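Local atomic coordinates of amine Dehydrogenase (Pseudomonas putida, PDB entry 1JMX), a protein that probably contributes to the oxidative deamination of amines as one subunit of a three-chain quinohemoprotein dehydrogenase that carries a quinone cofactor and heme c. Residues Gly10-Val16 / Thr343-Arg349; Asp27-Asp31 / Asp307-Leu311; Gly88-Ser93 / Thr109-Arg115. One frame throughout, in Å; residues are numbered along the deposited sequence.

How a circular fold is closed, and how its blades meet each other and a partner subunit, can be followed through three contacts of this seven-bladed beta-propeller. Contact 1 joins the chain's two ends in one blade, the C-terminal strand 345-348 lying beside strand 12-18. Contact 2, its centre about 9 Å from that of contact 1, ties this blade to the last one through the turn after strand 22-27 and strand 309-312; M14 and Y310 touch between them. Contact 3, a hairpin of strands 89-99 and 105-115 near heme c, lies about 32 Å and 38 Å from contacts 1 and 2, centre to centre. Along the chain, contact 3 falls between the halves of contact 2, and these between those of contact 1.

Contact 1 (Gly10-Val16 / Thr343-Arg349); sequences GHEYMIV and TPQVFIR
Six backbone hydrogen bonds join G10-V16 to T343-R349. Y13 N donates to F347 O at 2.8 Å and Y13 O accepts from F347 N at 2.9 Å; two residues on, I15 N to Q345 O is 2.9 Å and Q345 N to I15 O is 3.0 Å. Toward the chain ends, R349 N reaches H11 O at 3.0 Å and G10 N reaches the terminal carboxylate through R349 O at 3.1 Å. G10 has phi/psi of 81/-19, a conformation that would jam a side chain against the preceding carbonyl. R349 folds back on itself, NH1 lying 2.8 Å from its own OXT, while NH2 forms a salt bridge with D73.

Strands 12-16 and 345-348 are antiparallel, their axes 4.7 Å apart at 152°. E12/I348 and M14/V346 are the intervening non-hydrogen-bonded pairs, each with CA atoms 4.4 Å apart. Such pairing of the chain's two ends within one blade is the "Velcro" closure of beta-propellers: the last strand enters the blade begun by the first residues.

Side chains alternate between two faces. On one, F347 (chi1 p) leans its ring across to Y13 (chi1 m), whose CB makes a CH-pi contact 4.0 Å from the ring centroid; I15 CG2 meets the ring edge at F347 CE2, 3.8 Å away. This face packs against strand 47-50. On the other, M14, extended through chi2, brings CE to 3.5 Å from V346 CG2, toward strand 299-302, and E12 CB lies 3.8 Å from I348 CD1 while its carboxylate accepts from K304 N.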
loop_
_atom_site.group_PDB
_atom_site.type_symbol
_atom_site.label_atom_id
_atom_site.label_comp_id
_atom_site.label_asym_id
_atom_site.label_seq_id
_atom_site.Cartn_x
_atom_site.Cartn_y
_atom_site.Cartn_z
ATOM N N GLY B 10 -18.436 3.872 -44.114
ATOM C CA GLY B 10 -19.670 3.211 -43.734
ATOM C C GLY B 10 -19.462 2.062 -42.756
ATOM O O GLY B 10 -20.406 1.624 -42.101
ATOM N N HIS B 11 -18.234 1.553 -42.678
ATOM C CA HIS B 11 -17.906 0.458 -41.769
ATOM C C HIS B 11 -17.687 0.935 -40.354
ATOM O O HIS B 11 -17.075 1.974 -40.128
ATOM C CB HIS B 11 -16.640 -0.260 -42.214
ATOM C CG HIS B 11 -16.850 -1.195 -43.355
ATOM N ND1 HIS B 11 -16.098 -2.334 -43.527
ATOM C CD2 HIS B 11 -17.708 -1.146 -44.398
ATOM C CE1 HIS B 11 -16.476 -2.946 -44.631
ATOM N NE2 HIS B 11 -17.451 -2.243 -45.179
ATOM N N GLU B 12 -18.139 0.125 -39.405
ATOM C CA GLU B 12 -17.989 0.432 -37.993
ATOM C C GLU B 12 -16.643 -0.071 -37.481
ATOM O O GLU B 12 -16.197 -1.152 -37.850
ATOM C CB GLU B 12 -19.127 -0.197 -37.206
ATOM C CG GLU B 12 -19.162 0.220 -35.756
ATOM C CD GLU B 12 -20.526 0.030 -35.157
ATOM O OE1 GLU B 12 -21.276 -0.839 -35.648
ATOM O OE2 GLU B 12 -20.859 0.771 -34.218
ATOM N N TYR B 13 -15.997 0.723 -36.637
ATOM C CA TYR B 13 -14.696 0.363 -36.094
ATOM C C TYR B 13 -14.585 0.722 -34.632
ATOM O O TYR B 13 -15.377 1.508 -34.110
ATOM C CB TYR B 13 -13.581 1.065 -36.863
ATOM C CG TYR B 13 -13.453 0.618 -38.300
ATOM C CD1 TYR B 13 -13.948 1.406 -39.346
ATOM C CD2 TYR B 13 -12.831 -0.585 -38.616
ATOM C CE1 TYR B 13 -13.820 1.001 -40.669
ATOM C CE2 TYR B 13 -12.699 -0.998 -39.934
ATOM C CZ TYR B 13 -13.194 -0.200 -40.955
ATOM O OH TYR B 13 -13.050 -0.620 -42.255
ATOM N N MET B 14 -13.582 0.146 -33.980
ATOM C CA MET B 14 -13.330 0.389 -32.568
ATOM C C MET B 14 -11.840 0.490 -32.321
ATOM O O MET B 14 -11.068 -0.335 -32.803
ATOM C CB MET B 14 -13.886 -0.752 -31.716
ATOM C CG MET B 14 -13.511 -0.665 -30.234
ATOM S SD MET B 14 -14.000 -2.137 -29.300
ATOM C CE MET B 14 -15.594 -1.635 -28.802
ATOM N N ILE B 15 -11.428 1.526 -31.603
ATOM C CA ILE B 15 -10.021 1.664 -31.286
ATOM C C ILE B 15 -9.784 1.360 -29.819
ATOM O O ILE B 15 -10.617 1.659 -28.961
ATOM C CB ILE B 15 -9.457 3.054 -31.606
ATOM C CG1 ILE B 15 -10.205 4.139 -30.829
ATOM C CG2 ILE B 15 -9.482 3.288 -33.096
ATOM C CD1 ILE B 15 -9.500 5.490 -30.862
ATOM N N VAL B 16 -8.663 0.701 -29.559
ATOM C CA VAL B 16 -8.255 0.344 -28.209
ATOM C C VAL B 16 -6.738 0.399 -28.166
ATOM O O VAL B 16 -6.068 0.042 -29.131
ATOM C CB VAL B 16 -8.707 -1.099 -27.789
ATOM C CG1 VAL B 16 -10.207 -1.169 -27.617
ATOM C CG2 VAL B 16 -8.241 -2.135 -28.802
ATOM N N THR B 343 -9.681 3.200 -22.922
ATOM C CA THR B 343 -11.126 3.237 -23.151
ATOM C C THR B 343 -11.488 2.949 -24.615
ATOM O O THR B 343 -11.082 3.674 -25.525
ATOM C CB THR B 343 -11.805 4.558 -22.600
ATOM O OG1 THR B 343 -13.066 4.776 -23.242
ATOM C CG2 THR B 343 -10.953 5.747 -22.792
ATOM N N PRO B 344 -12.164 1.810 -24.862
ATOM C CA PRO B 344 -12.601 1.370 -26.189
ATOM C C PRO B 344 -13.537 2.406 -26.803
ATOM O O PRO B 344 -14.565 2.735 -26.228
ATOM C CB PRO B 344 -13.335 0.068 -25.883
ATOM C CG PRO B 344 -12.591 -0.456 -24.699
ATOM C CD PRO B 344 -12.464 0.776 -23.858
ATOM N N GLN B 345 -13.179 2.883 -27.988
ATOM C CA GLN B 345 -13.935 3.916 -28.693
ATOM C C GLN B 345 -14.527 3.415 -30.025
ATOM O O GLN B 345 -13.793 2.982 -30.915
ATOM C CB GLN B 345 -12.994 5.097 -28.935
ATOM C CG GLN B 345 -13.450 6.434 -28.411
ATOM C CD GLN B 345 -13.806 6.440 -26.944
ATOM O OE1 GLN B 345 -13.029 6.887 -26.103
ATOM N NE2 GLN B 345 -15.022 6.030 -26.639
ATOM N N VAL B 346 -15.853 3.495 -30.152
ATOM C CA VAL B 346 -16.568 3.037 -31.349
ATOM C C VAL B 346 -16.989 4.197 -32.279
ATOM O O VAL B 346 -17.494 5.226 -31.817
ATOM C CB VAL B 346 -17.819 2.183 -30.946
ATOM C CG1 VAL B 346 -18.516 1.619 -32.174
ATOM C CG2 VAL B 346 -17.408 1.049 -30.033
ATOM N N PHE B 347 -16.787 4.016 -33.585
ATOM C CA PHE B 347 -17.129 5.040 -34.580
ATOM C C PHE B 347 -17.394 4.442 -35.958
ATOM O O PHE B 347 -16.973 3.324 -36.242
ATOM C CB PHE B 347 -15.988 6.066 -34.706
ATOM C CG PHE B 347 -14.717 5.500 -35.292
ATOM C CD1 PHE B 347 -14.439 5.637 -36.650
ATOM C CD2 PHE B 347 -13.812 4.803 -34.494
ATOM C CE1 PHE B 347 -13.283 5.082 -37.202
ATOM C CE2 PHE B 347 -12.658 4.247 -35.035
ATOM C CZ PHE B 347 -12.394 4.386 -36.390
ATOM N N ILE B 348 -18.099 5.197 -36.800
ATOM C CA ILE B 348 -18.391 4.788 -38.178
ATOM C C ILE B 348 -17.424 5.599 -39.055
ATOM O O ILE B 348 -17.429 6.837 -39.018
ATOM C CB ILE B 348 -19.843 5.141 -38.616
ATOM C CG1 ILE B 348 -20.876 4.587 -37.628
ATOM C CG2 ILE B 348 -20.108 4.612 -40.019
ATOM C CD1 ILE B 348 -21.022 3.105 -37.653
ATOM N N ARG B 349 -16.584 4.893 -39.811
ATOM C CA ARG B 349 -15.589 5.509 -40.687
ATOM C C ARG B 349 -16.189 6.381 -41.792
ATOM O O ARG B 349 -17.309 6.081 -42.271
ATOM C CB ARG B 349 -14.703 4.425 -41.301
ATOM C CG ARG B 349 -13.645 4.940 -42.246
ATOM C CD ARG B 349 -12.701 5.877 -41.524
ATOM N NE ARG B 349 -11.712 6.427 -42.436
ATOM C CZ ARG B 349 -11.874 7.551 -43.123
ATOM N NH1 ARG B 349 -12.990 8.261 -43.000
ATOM N NH2 ARG B 349 -10.915 7.958 -43.944
ATOM O OXT ARG B 349 -15.523 7.371 -42.161
#

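Contact 2 (Asp27-Asp31 / Asp307-Leu311)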
loop_
_atom_site.group_PDB
_atom_site.type_symbol
_atom_site.label_atom_id
_atom_site.label_comp_id
_atom_site.label_asym_id
_atom_site.label_seq_id
_atom_site.Cartn_x
_atom_site.Cartn_y
_atom_site.Cartn_z
ATOM N N ASP B 27 -12.419 -4.307 -36.394
ATOM C CA ASP B 27 -13.518 -4.272 -37.326
ATOM C C ASP B 27 -14.685 -4.876 -36.546
ATOM O O ASP B 27 -14.700 -6.071 -36.255
ATOM C CB ASP B 27 -13.188 -5.101 -38.559
ATOM C CG ASP B 27 -14.309 -5.101 -39.562
ATOM O OD1 ASP B 27 -14.968 -6.147 -39.729
ATOM O OD2 ASP B 27 -14.549 -4.043 -40.162
ATOM N N VAL B 28 -15.631 -4.027 -36.165
ATOM C CA VAL B 28 -16.789 -4.452 -35.387
ATOM C C VAL B 28 -17.676 -5.509 -36.053
ATOM O O VAL B 28 -18.276 -6.330 -35.363
ATOM C CB VAL B 28 -17.634 -3.230 -34.964
ATOM C CG1 VAL B 28 -18.916 -3.658 -34.253
ATOM C CG2 VAL B 28 -16.810 -2.335 -34.056
ATOM N N ALA B 29 -17.725 -5.530 -37.381
ATOM C CA ALA B 29 -18.566 -6.498 -38.087
ATOM C C ALA B 29 -18.109 -7.947 -37.912
ATOM O O ALA B 29 -18.909 -8.832 -37.592
ATOM C CB ALA B 29 -18.643 -6.144 -39.583
ATOM N N SER B 30 -16.815 -8.172 -38.106
ATOM C CA SER B 30 -16.230 -9.501 -38.004
ATOM C C SER B 30 -15.586 -9.806 -36.652
ATOM O O SER B 30 -15.122 -10.917 -36.423
ATOM C CB SER B 30 -15.195 -9.677 -39.111
ATOM O OG SER B 30 -14.205 -8.667 -39.038
ATOM N N ASP B 31 -15.543 -8.808 -35.776
ATOM C CA ASP B 31 -14.939 -8.964 -34.460
ATOM C C ASP B 31 -13.503 -9.439 -34.558
ATOM O O ASP B 31 -13.080 -10.335 -33.830
ATOM C CB ASP B 31 -15.756 -9.920 -33.598
ATOM C CG ASP B 31 -16.967 -9.257 -33.003
ATOM O OD1 ASP B 31 -16.861 -8.065 -32.654
ATOM O OD2 ASP B 31 -18.020 -9.918 -32.886
ATOM N N ASP B 307 -26.278 -3.900 -30.297
ATOM C CA ASP B 307 -26.420 -5.347 -30.486
ATOM C C ASP B 307 -25.251 -6.087 -29.820
ATOM O O ASP B 307 -25.306 -7.308 -29.632
ATOM C CB ASP B 307 -26.385 -5.716 -31.973
ATOM C CG ASP B 307 -27.449 -5.023 -32.788
ATOM O OD1 ASP B 307 -28.588 -4.836 -32.298
ATOM O OD2 ASP B 307 -27.140 -4.690 -33.954
ATOM N N LYS B 308 -24.151 -5.373 -29.591
ATOM C CA LYS B 308 -22.978 -5.951 -28.948
ATOM C C LYS B 308 -22.526 -5.072 -27.812
ATOM O O LYS B 308 -22.734 -3.862 -27.829
ATOM C CB LYS B 308 -21.813 -6.080 -29.915
ATOM C CG LYS B 308 -22.002 -7.075 -31.005
ATOM C CD LYS B 308 -20.771 -7.054 -31.863
ATOM C CE LYS B 308 -20.952 -7.889 -33.082
ATOM N NZ LYS B 308 -19.857 -7.603 -34.016
ATOM N N LEU B 309 -21.893 -5.707 -26.834
ATOM C CA LEU B 309 -21.368 -5.039 -25.658
ATOM C C LEU B 309 -19.951 -5.562 -25.524
ATOM O O LEU B 309 -19.735 -6.759 -25.338
ATOM C CB LEU B 309 -22.171 -5.434 -24.415
ATOM C CG LEU B 309 -22.315 -4.471 -23.230
ATOM C CD1 LEU B 309 -22.875 -5.233 -22.040
ATOM C CD2 LEU B 309 -21.000 -3.839 -22.865
ATOM N N TYR B 310 -18.987 -4.674 -25.698
ATOM C CA TYR B 310 -17.591 -5.044 -25.575
ATOM C C TYR B 310 -17.099 -4.695 -24.182
ATOM O O TYR B 310 -17.534 -3.711 -23.589
ATOM C CB TYR B 310 -16.742 -4.301 -26.613
ATOM C CG TYR B 310 -17.051 -4.655 -28.051
ATOM C CD1 TYR B 310 -18.032 -3.960 -28.763
ATOM C CD2 TYR B 310 -16.369 -5.683 -28.699
ATOM C CE1 TYR B 310 -18.323 -4.277 -30.080
ATOM C CE2 TYR B 310 -16.652 -6.009 -30.016
ATOM C CZ TYR B 310 -17.634 -5.299 -30.703
ATOM O OH TYR B 310 -17.924 -5.607 -32.011
ATOM N N LEU B 311 -16.215 -5.532 -23.652
ATOM C CA LEU B 311 -15.623 -5.302 -22.343
ATOM C C LEU B 311 -14.115 -5.203 -22.560
ATOM O O LEU B 311 -13.495 -6.139 -23.056
ATOM C CB LEU B 311 -15.958 -6.439 -21.376
ATOM C CG LEU B 311 -17.435 -6.715 -21.072
ATOM C CD1 LEU B 311 -17.513 -7.706 -19.918
ATOM C CD2 LEU B 311 -18.176 -5.438 -20.706
#
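D27-D31 is a tight turn, with V28, A29 and S30 at helical backbone angles and D31 at phi/psi 56/43, from which the chain enters strand 32-38. D307-L311 instead runs from a loop into strand 309-312, to which L309, Y310 and L311 belong. The two backbones stay well apart, the nearest CA atoms, those of V28 and K308, being 9.1 Å from each other, so the link is made by long side chains. Here two neighbouring blades of a beta-propeller are bridged: the turn belongs to the blade that closes the ring, the strand to the last blade before it.

The turn is held by an Asx motif. D27 OD1 accepts from S30 N at 3.2 Å and from S30 OG at 2.7 Å, while D31 N makes a weak 2.9 Å bond to D27 O. In this setting the D31 side chain comes close to the other blade and meets two partners. K308, trans from chi2 to chi4, extends its ammonium into a salt bridge, with NZ 3.2 Å from D31 OD2 and 3.3 Å from D31 OD1, both weak as hydrogen bonds. Beside it, Y310 reaches across with its phenol.

V28 fills the space next to these polar groups, packing also on E12 and M14 of strand 12-18, while the Y310 ring is backed by M14 and A301. V28 CG1 approaches the edge of that ring, 4.1 Å from Y310 CZ. K308 NZ lies 2.4 Å from V28 O. The best-defined bond across the gap runs from Y310 OH to D31 OD1, at 2.8 Å.

Contact 3 (Gly88-Ser93 / Thr109-Arg115); sequences GEVGRS and TVNPTQR
V90 lays its side chain (chi1 t) along the aliphatic part of R115, with V90 CG2 3.7 Å from R115 CD, on the face of the hairpin that also carries T113, R92 and N111. Strands 89-92 and 109-115 run antiparallel, their axes 4.4 Å apart at 156°. V90 and T113 form a hydrogen-bonded pair, V90 N to T113 O and T113 N to V90 O both being 2.8 Å; R92 N to N111 O is 3.2 Å and N111 N to R92 O 2.9 Å. At the open end R115 N donates to G88 O at 3.3 Å.

P112, which has no amide proton, sits opposite G91 in a non-hydrogen-bonded pair, where no donor is called for. G91 itself has no room for a side chain: its CA is 3.4 Å from V110 CG1, and a CB would clash there. E89 pairs with Q114 on this second face and forms salt bridges with K123 and R126.

This is a beta-hairpin of one propeller blade, and the face bearing R92, N111, T113 and R115 lies against another subunit, whose Y135 hydrogen-bonds to N111. The R115 side chain is about 6 Å from a bound heme c, whose pocket includes the following residues L116 to Y120. Within the blade, strand 105-115 lies between strand 89-99 and the successive strands 120-122 and 126-131.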
loop_
_atom_site.group_PDB
_atom_site.type_symbol
_atom_site.label_atom_id
_atom_site.label_comp_id
_atom_site.label_asym_id
_atom_site.label_seq_id
_atom_site.Cartn_x
_atom_site.Cartn_y
_atom_site.Cartn_z
ATOM N N GLY B 88 11.199 24.988 -16.743
ATOM C CA GLY B 88 11.380 24.508 -15.381
ATOM C C GLY B 88 10.201 23.818 -14.709
ATOM O O GLY B 88 10.219 23.601 -13.491
ATOM N N GLU B 89 9.183 23.469 -15.493
ATOM C CA GLU B 89 7.995 22.805 -14.972
ATOM C C GLU B 89 7.681 21.526 -15.729
ATOM O O GLU B 89 7.944 21.414 -16.923
ATOM C CB GLU B 89 6.777 23.742 -15.032
ATOM C CG GLU B 89 6.685 24.731 -13.884
ATOM C CD GLU B 89 5.618 25.800 -14.087
ATOM O OE1 GLU B 89 4.564 25.518 -14.697
ATOM O OE2 GLU B 89 5.834 26.934 -13.619
ATOM N N VAL B 90 7.157 20.544 -15.003
ATOM C CA VAL B 90 6.759 19.270 -15.585
ATOM C C VAL B 90 5.229 19.242 -15.525
ATOM O O VAL B 90 4.639 19.393 -14.456
ATOM C CB VAL B 90 7.348 18.063 -14.805
ATOM C CG1 VAL B 90 6.898 16.749 -15.443
ATOM C CG2 VAL B 90 8.870 18.140 -14.788
ATOM N N GLY B 91 4.600 19.097 -16.686
ATOM C CA GLY B 91 3.153 19.073 -16.756
ATOM C C GLY B 91 2.527 17.712 -16.996
ATOM O O GLY B 91 2.917 16.978 -17.904
ATOM N N ARG B 92 1.518 17.402 -16.192
ATOM C CA ARG B 92 0.801 16.141 -16.294
ATOM C C ARG B 92 -0.697 16.365 -16.464
ATOM O O ARG B 92 -1.271 17.283 -15.894
ATOM C CB ARG B 92 1.031 15.294 -15.046
ATOM C CG ARG B 92 1.875 14.072 -15.281
ATOM C CD ARG B 92 3.337 14.345 -15.046
ATOM N NE ARG B 92 4.133 13.801 -16.140
ATOM C CZ ARG B 92 5.228 13.064 -15.989
ATOM N NH1 ARG B 92 5.682 12.757 -14.778
ATOM N NH2 ARG B 92 5.889 12.664 -17.066
ATOM N N SER B 93 -1.331 15.503 -17.239
ATOM C CA SER B 93 -2.761 15.602 -17.457
ATOM C C SER B 93 -3.473 14.357 -16.890
ATOM O O SER B 93 -3.235 13.238 -17.337
ATOM C CB SER B 93 -3.041 15.765 -18.949
ATOM O OG SER B 93 -4.429 15.773 -19.211
ATOM N N THR B 109 -6.008 20.115 -19.580
ATOM C CA THR B 109 -5.677 20.839 -18.364
ATOM C C THR B 109 -4.398 20.204 -17.826
ATOM O O THR B 109 -4.239 18.978 -17.824
ATOM C CB THR B 109 -6.829 20.963 -17.312
ATOM O OG1 THR B 109 -6.523 20.204 -16.145
ATOM C CG2 THR B 109 -8.147 20.572 -17.875
ATOM N N VAL B 110 -3.438 21.071 -17.527
ATOM C CA VAL B 110 -2.130 20.680 -17.048
ATOM C C VAL B 110 -1.907 21.026 -15.585
ATOM O O VAL B 110 -2.076 22.177 -15.174
ATOM C CB VAL B 110 -1.020 21.375 -17.888
ATOM C CG1 VAL B 110 0.348 20.946 -17.418
ATOM C CG2 VAL B 110 -1.194 21.071 -19.373
ATOM N N ASN B 111 -1.563 20.002 -14.808
ATOM C CA ASN B 111 -1.235 20.135 -13.389
ATOM C C ASN B 111 0.297 20.150 -13.434
ATOM O O ASN B 111 0.926 19.101 -13.550
ATOM C CB ASN B 111 -1.710 18.904 -12.591
ATOM C CG ASN B 111 -3.230 18.735 -12.578
ATOM O OD1 ASN B 111 -3.737 17.690 -12.173
ATOM N ND2 ASN B 111 -3.954 19.761 -12.988
ATOM N N PRO B 112 0.913 21.342 -13.396
ATOM C CA PRO B 112 2.372 21.415 -13.449
ATOM C C PRO B 112 3.088 21.439 -12.112
ATOM O O PRO B 112 2.536 21.852 -11.092
ATOM C CB PRO B 112 2.596 22.706 -14.213
ATOM C CG PRO B 112 1.540 23.586 -13.644
ATOM C CD PRO B 112 0.325 22.692 -13.465
ATOM N N THR B 113 4.324 20.965 -12.126
ATOM C CA THR B 113 5.156 20.962 -10.937
ATOM C C THR B 113 6.510 21.538 -11.304
ATOM O O THR B 113 7.167 21.085 -12.233
ATOM C CB THR B 113 5.376 19.550 -10.368
ATOM O OG1 THR B 113 4.109 18.950 -10.084
ATOM C CG2 THR B 113 6.194 19.617 -9.079
ATOM N N GLN B 114 6.904 22.571 -10.587
ATOM C CA GLN B 114 8.188 23.187 -10.815
ATOM C C GLN B 114 9.214 22.323 -10.082
ATOM O O GLN B 114 9.129 22.151 -8.868
ATOM C CB GLN B 114 8.164 24.603 -10.255
ATOM C CG GLN B 114 9.380 25.429 -10.573
ATOM C CD GLN B 114 9.283 26.810 -9.972
ATOM O OE1 GLN B 114 9.108 26.959 -8.766
ATOM N NE2 GLN B 114 9.373 27.830 -10.815
ATOM N N ARG B 115 10.124 21.707 -10.829
ATOM C CA ARG B 115 11.157 20.873 -10.224
ATOM C C ARG B 115 12.491 21.600 -10.168
ATOM O O ARG B 115 13.132 21.828 -11.195
ATOM C CB ARG B 115 11.323 19.561 -10.983
ATOM C CG ARG B 115 10.178 18.612 -10.808
ATOM C CD ARG B 115 10.445 17.305 -11.513
ATOM N NE ARG B 115 9.392 16.335 -11.222
ATOM C CZ ARG B 115 9.408 15.063 -11.607
ATOM N NH1 ARG B 115 10.428 14.595 -12.315
ATOM N NH2 ARG B 115 8.410 14.252 -11.258
#